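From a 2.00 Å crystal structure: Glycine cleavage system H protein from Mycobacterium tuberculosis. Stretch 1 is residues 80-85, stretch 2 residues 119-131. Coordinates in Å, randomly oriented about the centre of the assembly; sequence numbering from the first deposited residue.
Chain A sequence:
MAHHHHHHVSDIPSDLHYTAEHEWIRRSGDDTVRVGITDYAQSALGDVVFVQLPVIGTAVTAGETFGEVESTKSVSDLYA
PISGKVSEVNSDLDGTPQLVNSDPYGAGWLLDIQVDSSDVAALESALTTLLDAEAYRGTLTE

Stretch 1, residues 80-85: APISGK
Stretch 2 119-131: DVAALESALTTLL

Touching residues of the two stretches are at least 36 apart in sequence; the stretches bury 329 Å² in total and share no direct hydrogen bond, the contact being apolar packing supplemented by two water bridges. Stretch 1 is loop until a strand begins at Gly84. CA pairings fix an antiparallel register: Pro81 CA to Leu130 CA is 7.6 Å, Ile82 CA to Ala126 CA is 6.1 Å, and Gly84 CA to Val120 CA is 6.0 Å.

Ile82 (phi/psi -138/164) is central, with 78 Å² of its surface covered by stretch 2. Its CA-to-CB bond points toward stretch 2, and chi1 p with chi2 t (62°, 151°) spreads its branches over Leu123 and Ala126 of the helix and Leu130 beyond it: Ile82 CD1 lies 3.4 Å from Leu123 CD1, while Ile82 CG2 lies 3.7 Å from Ala126 CB and 4.2 Å from Leu130 CD1. Leu123 leaves its backbone sideways; chi1 of -144°, between wells, and chi2 p (42°) accompany the approach of its end to Ile82. Ala126, pointing toward stretch 1, offers only a methyl, consistent with the short CA separation.

The helix follows Ala122 at the N-cap position, with Ala126 N bonded to Ala122 O (2.8 Å) and Leu127 N to Leu123 O (2.8 Å). Beyond it, Leu130 (-100/161) is extended; its m,t rotamer (-52°, 177°) places Leu130 CD2 3.6 Å from Pro81 O and 4.1 Å from Pro81 CB, the proline being C-gamma exo.

Thr129, chi1 p (56°), donates from OG1 to Ala126 O (2.8 Å). Thr129 OG1 also accepts from water 1 (2.6 Å), which donates to Pro81 O (2.8 Å), spanning a direct Thr129 OG1 to Pro81 O gap of 4.3 Å.

At the other end, Val120 (-144/170, chi1 m) sets CG1 3.7 Å from Ser83 CB and CG2 3.6 Å from Ser83 O and 3.9 Å from Gly84 CA. Ser83 is m; its OG is bonded elsewhere in the structure. Water 2 donates to Ser83 O and Ala121 O, each at 2.7 Å.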

ATOM      1  N   ALA A  80       0.145   6.643   4.193  1.00 11.08           N
ATOM      2  CA  ALA A  80      -1.277   6.574   3.912  1.00 10.32           C
ATOM      3  C   ALA A  80      -1.460   7.162   2.505  1.00  9.79           C
ATOM      4  O   ALA A  80      -1.106   8.322   2.262  1.00  9.92           O
ATOM      5  CB  ALA A  80      -2.069   7.333   4.977  1.00  9.03           C
ATOM      6  N   PRO A  81      -1.913   6.339   1.528  1.00 10.16           N
ATOM      7  CA  PRO A  81      -2.088   6.946   0.217  1.00 10.07           C
ATOM      8  C   PRO A  81      -3.301   7.878   0.193  1.00  9.62           C
ATOM      9  O   PRO A  81      -3.351   8.786  -0.601  1.00  9.36           O
ATOM     10  CB  PRO A  81      -2.326   5.726  -0.712  1.00 10.25           C
ATOM     11  CG  PRO A  81      -2.059   4.549   0.126  1.00 11.22           C
ATOM     12  CD  PRO A  81      -2.374   4.943   1.508  1.00  9.59           C
ATOM     13  N   ILE A  82      -4.242   7.643   1.097  1.00 10.83           N
ATOM     14  CA  ILE A  82      -5.424   8.481   1.252  1.00 11.17           C
ATOM     15  C   ILE A  82      -5.707   8.707   2.718  1.00 10.77           C
ATOM     16  O   ILE A  82      -5.148   8.045   3.572  1.00 10.45           O
ATOM     17  CB  ILE A  82      -6.670   7.847   0.590  1.00 11.15           C
ATOM     18  CG1 ILE A  82      -7.034   6.511   1.228  1.00 13.14           C
ATOM     19  CG2 ILE A  82      -6.459   7.728  -0.912  1.00 10.77           C
ATOM     20  CD1 ILE A  82      -8.568   6.152   1.171  1.00 13.16           C
ATOM     21  N   SER A  83      -6.540   9.698   2.989  1.00 10.31           N
ATOM     22  CA  SER A  83      -6.984   9.981   4.322  1.00 11.06           C
ATOM     23  C   SER A  83      -8.116   9.050   4.631  1.00 10.93           C
ATOM     24  O   SER A  83      -8.963   8.761   3.789  1.00 11.12           O
ATOM     25  CB  SER A  83      -7.465  11.442   4.454  1.00 11.37           C
ATOM     26  OG  SER A  83      -6.370  12.308   4.269  1.00 13.84           O
ATOM     27  N   GLY A  84      -8.131   8.564   5.847  1.00 10.81           N
ATOM     28  CA  GLY A  84      -9.239   7.726   6.274  1.00 10.96           C
ATOM     29  C   GLY A  84      -8.869   7.141   7.609  1.00 10.35           C
ATOM     30  O   GLY A  84      -8.140   7.745   8.361  1.00 11.15           O
ATOM     31  N   LYS A  85      -9.385   5.968   7.894  1.00 10.41           N
ATOM     32  CA  LYS A  85      -9.051   5.264   9.102  1.00 10.69           C
ATOM     33  C   LYS A  85      -8.615   3.892   8.712  1.00  9.40           C
ATOM     34  O   LYS A  85      -9.225   3.265   7.872  1.00  8.77           O
ATOM     35  CB  LYS A  85     -10.270   5.161  10.056  1.00 11.49           C
ATOM     36  N   ASP A 119     -15.949  12.466   7.497  1.00 35.82           N
ATOM     37  CA  ASP A 119     -14.656  12.777   8.143  1.00 35.12           C
ATOM     38  C   ASP A 119     -13.515  13.204   7.173  1.00 33.02           C
ATOM     39  O   ASP A 119     -12.689  14.054   7.507  1.00 32.54           O
ATOM     40  CB  ASP A 119     -14.174  11.554   8.967  1.00 35.52           C
ATOM     41  CG  ASP A 119     -15.319  10.801   9.659  1.00 38.27           C
ATOM     42  OD1 ASP A 119     -16.273  11.453  10.165  1.00 41.33           O
ATOM     43  OD2 ASP A 119     -15.262   9.546   9.687  1.00 42.24           O
ATOM     44  N   VAL A 120     -13.474  12.591   5.985  1.00 31.17           N
ATOM     45  CA  VAL A 120     -12.357  12.743   5.025  1.00 29.09           C
ATOM     46  C   VAL A 120     -12.884  12.747   3.604  1.00 28.14           C
ATOM     47  O   VAL A 120     -14.060  12.448   3.381  1.00 28.08           O
ATOM     48  CB  VAL A 120     -11.310  11.595   5.171  1.00 28.92           C
ATOM     49  CG1 VAL A 120     -10.571  11.711   6.506  1.00 27.97           C
ATOM     50  CG2 VAL A 120     -11.972  10.219   5.023  1.00 26.33           C
ATOM     51  N   ALA A 121     -12.033  13.085   2.634  1.00 26.65           N
ATOM     52  CA  ALA A 121     -12.445  13.009   1.226  1.00 25.97           C
ATOM     53  C   ALA A 121     -13.102  11.665   0.924  1.00 25.32           C
ATOM     54  O   ALA A 121     -12.595  10.599   1.335  1.00 23.33           O
ATOM     55  CB  ALA A 121     -11.269  13.239   0.267  1.00 25.50           C
ATOM     56  N   ALA A 122     -14.244  11.762   0.237  1.00 24.95           N
ATOM     57  CA  ALA A 122     -14.868  10.646  -0.426  1.00 24.44           C
ATOM     58  C   ALA A 122     -13.801   9.993  -1.265  1.00 24.00           C
ATOM     59  O   ALA A 122     -12.882  10.649  -1.771  1.00 22.41           O
ATOM     60  CB  ALA A 122     -16.020  11.109  -1.309  1.00 24.56           C
ATOM     61  N   LEU A 123     -13.949   8.684  -1.403  1.00 23.71           N
ATOM     62  CA  LEU A 123     -13.010   7.879  -2.135  1.00 23.61           C
ATOM     63  C   LEU A 123     -12.905   8.312  -3.585  1.00 23.21           C
ATOM     64  O   LEU A 123     -11.807   8.444  -4.083  1.00 23.32           O
ATOM     65  CB  LEU A 123     -13.420   6.417  -2.048  1.00 23.68           C
ATOM     66  CG  LEU A 123     -12.272   5.440  -1.960  1.00 24.30           C
ATOM     67  CD1 LEU A 123     -11.209   5.961  -1.009  1.00 21.62           C
ATOM     68  CD2 LEU A 123     -12.838   4.074  -1.519  1.00 23.69           C
ATOM     69  N   GLU A 124     -14.042   8.493  -4.255  1.00 23.03           N
ATOM     70  CA  GLU A 124     -14.089   8.936  -5.646  1.00 23.62           C
ATOM     71  C   GLU A 124     -13.018  10.013  -5.853  1.00 23.63           C
ATOM     72  O   GLU A 124     -12.131   9.890  -6.705  1.00 24.37           O
ATOM     73  CB  GLU A 124     -15.477   9.499  -5.965  1.00 23.90           C
ATOM     74  N   SER A 125     -13.080  11.019  -4.996  1.00 22.65           N
ATOM     75  CA  SER A 125     -12.155  12.138  -5.017  1.00 22.70           C
ATOM     76  C   SER A 125     -10.748  11.770  -4.546  1.00 21.13           C
ATOM     77  O   SER A 125      -9.798  12.033  -5.259  1.00 19.58           O
ATOM     78  CB  SER A 125     -12.744  13.278  -4.207  1.00 22.48           C
ATOM     79  OG  SER A 125     -13.967  13.644  -4.848  1.00 25.60           O
ATOM     80  N   ALA A 126     -10.626  11.145  -3.366  1.00 20.49           N
ATOM     81  CA  ALA A 126      -9.323  10.649  -2.881  1.00 19.21           C
ATOM     82  C   ALA A 126      -8.541   9.988  -4.006  1.00 18.87           C
ATOM     83  O   ALA A 126      -7.368  10.272  -4.185  1.00 18.52           O
ATOM     84  CB  ALA A 126      -9.507   9.670  -1.721  1.00 19.96           C
ATOM     85  N   LEU A 127      -9.196   9.151  -4.813  1.00 18.47           N
ATOM     86  CA  LEU A 127      -8.473   8.378  -5.821  1.00 18.98           C
ATOM     87  C   LEU A 127      -7.799   9.259  -6.871  1.00 19.32           C
ATOM     88  O   LEU A 127      -6.852   8.823  -7.510  1.00 19.24           O
ATOM     89  CB  LEU A 127      -9.366   7.316  -6.470  1.00 19.29           C
ATOM     90  CG  LEU A 127      -9.983   6.256  -5.548  1.00 20.22           C
ATOM     91  CD1 LEU A 127     -11.148   5.502  -6.240  1.00 22.25           C
ATOM     92  CD2 LEU A 127      -8.934   5.274  -5.027  1.00 20.54           C
ATOM     93  N   THR A 128      -8.246  10.509  -7.002  1.00 19.34           N
ATOM     94  CA  THR A 128      -7.709  11.429  -8.011  1.00 19.26           C
ATOM     95  C   THR A 128      -6.288  11.909  -7.734  1.00 17.83           C
ATOM     96  O   THR A 128      -5.636  12.412  -8.636  1.00 18.01           O
ATOM     97  CB  THR A 128      -8.619  12.709  -8.139  1.00 20.14           C
ATOM     98  OG1 THR A 128      -8.473  13.534  -6.963  1.00 19.14           O
ATOM     99  CG2 THR A 128     -10.073  12.312  -8.309  1.00 20.09           C
ATOM    100  N   THR A 129      -5.833  11.806  -6.481  1.00 16.57           N
ATOM    101  CA  THR A 129      -4.459  12.093  -6.159  1.00 16.22           C
ATOM    102  C   THR A 129      -3.543  10.916  -6.549  1.00 15.24           C
ATOM    103  O   THR A 129      -2.330  11.061  -6.484  1.00 15.05           O
ATOM    104  CB  THR A 129      -4.252  12.341  -4.649  1.00 16.14           C
ATOM    105  OG1 THR A 129      -4.749  11.205  -3.912  1.00 14.92           O
ATOM    106  CG2 THR A 129      -4.976  13.652  -4.185  1.00 18.45           C
ATOM    107  N   LEU A 130      -4.098   9.760  -6.919  1.00 14.46           N
ATOM    108  CA  LEU A 130      -3.265   8.557  -7.080  1.00 14.00           C
ATOM    109  C   LEU A 130      -2.941   8.299  -8.533  1.00 13.79           C
ATOM    110  O   LEU A 130      -3.610   8.805  -9.421  1.00 13.93           O
ATOM    111  CB  LEU A 130      -3.917   7.317  -6.466  1.00 14.12           C
ATOM    112  CG  LEU A 130      -4.384   7.457  -5.024  1.00 13.72           C
ATOM    113  CD1 LEU A 130      -5.065   6.198  -4.581  1.00 12.12           C
ATOM    114  CD2 LEU A 130      -3.236   7.855  -4.072  1.00 12.58           C
ATOM    115  N   LEU A 131      -1.913   7.508  -8.756  1.00 12.23           N
ATOM    116  CA  LEU A 131      -1.472   7.179 -10.099  1.00 12.26           C
ATOM    117  C   LEU A 131      -2.179   5.929 -10.588  1.00 13.15           C
ATOM    118  O   LEU A 131      -2.547   5.032  -9.804  1.00 11.27           O
ATOM    119  CB  LEU A 131       0.030   6.923 -10.103  1.00 12.13           C
ATOM    120  CG  LEU A 131       0.899   7.977  -9.437  1.00 11.23           C
ATOM    121  CD1 LEU A 131       2.261   7.385  -9.218  1.00 10.12           C
ATOM    122  CD2 LEU A 131       0.962   9.336 -10.228  1.00 14.76           C
TER
HETATM  123  O   HOH W   1      -4.043  11.328  -1.396  1.00 13.78           O
HETATM  124  O   HOH W   2      -9.922  10.097   1.601  1.00 14.18           O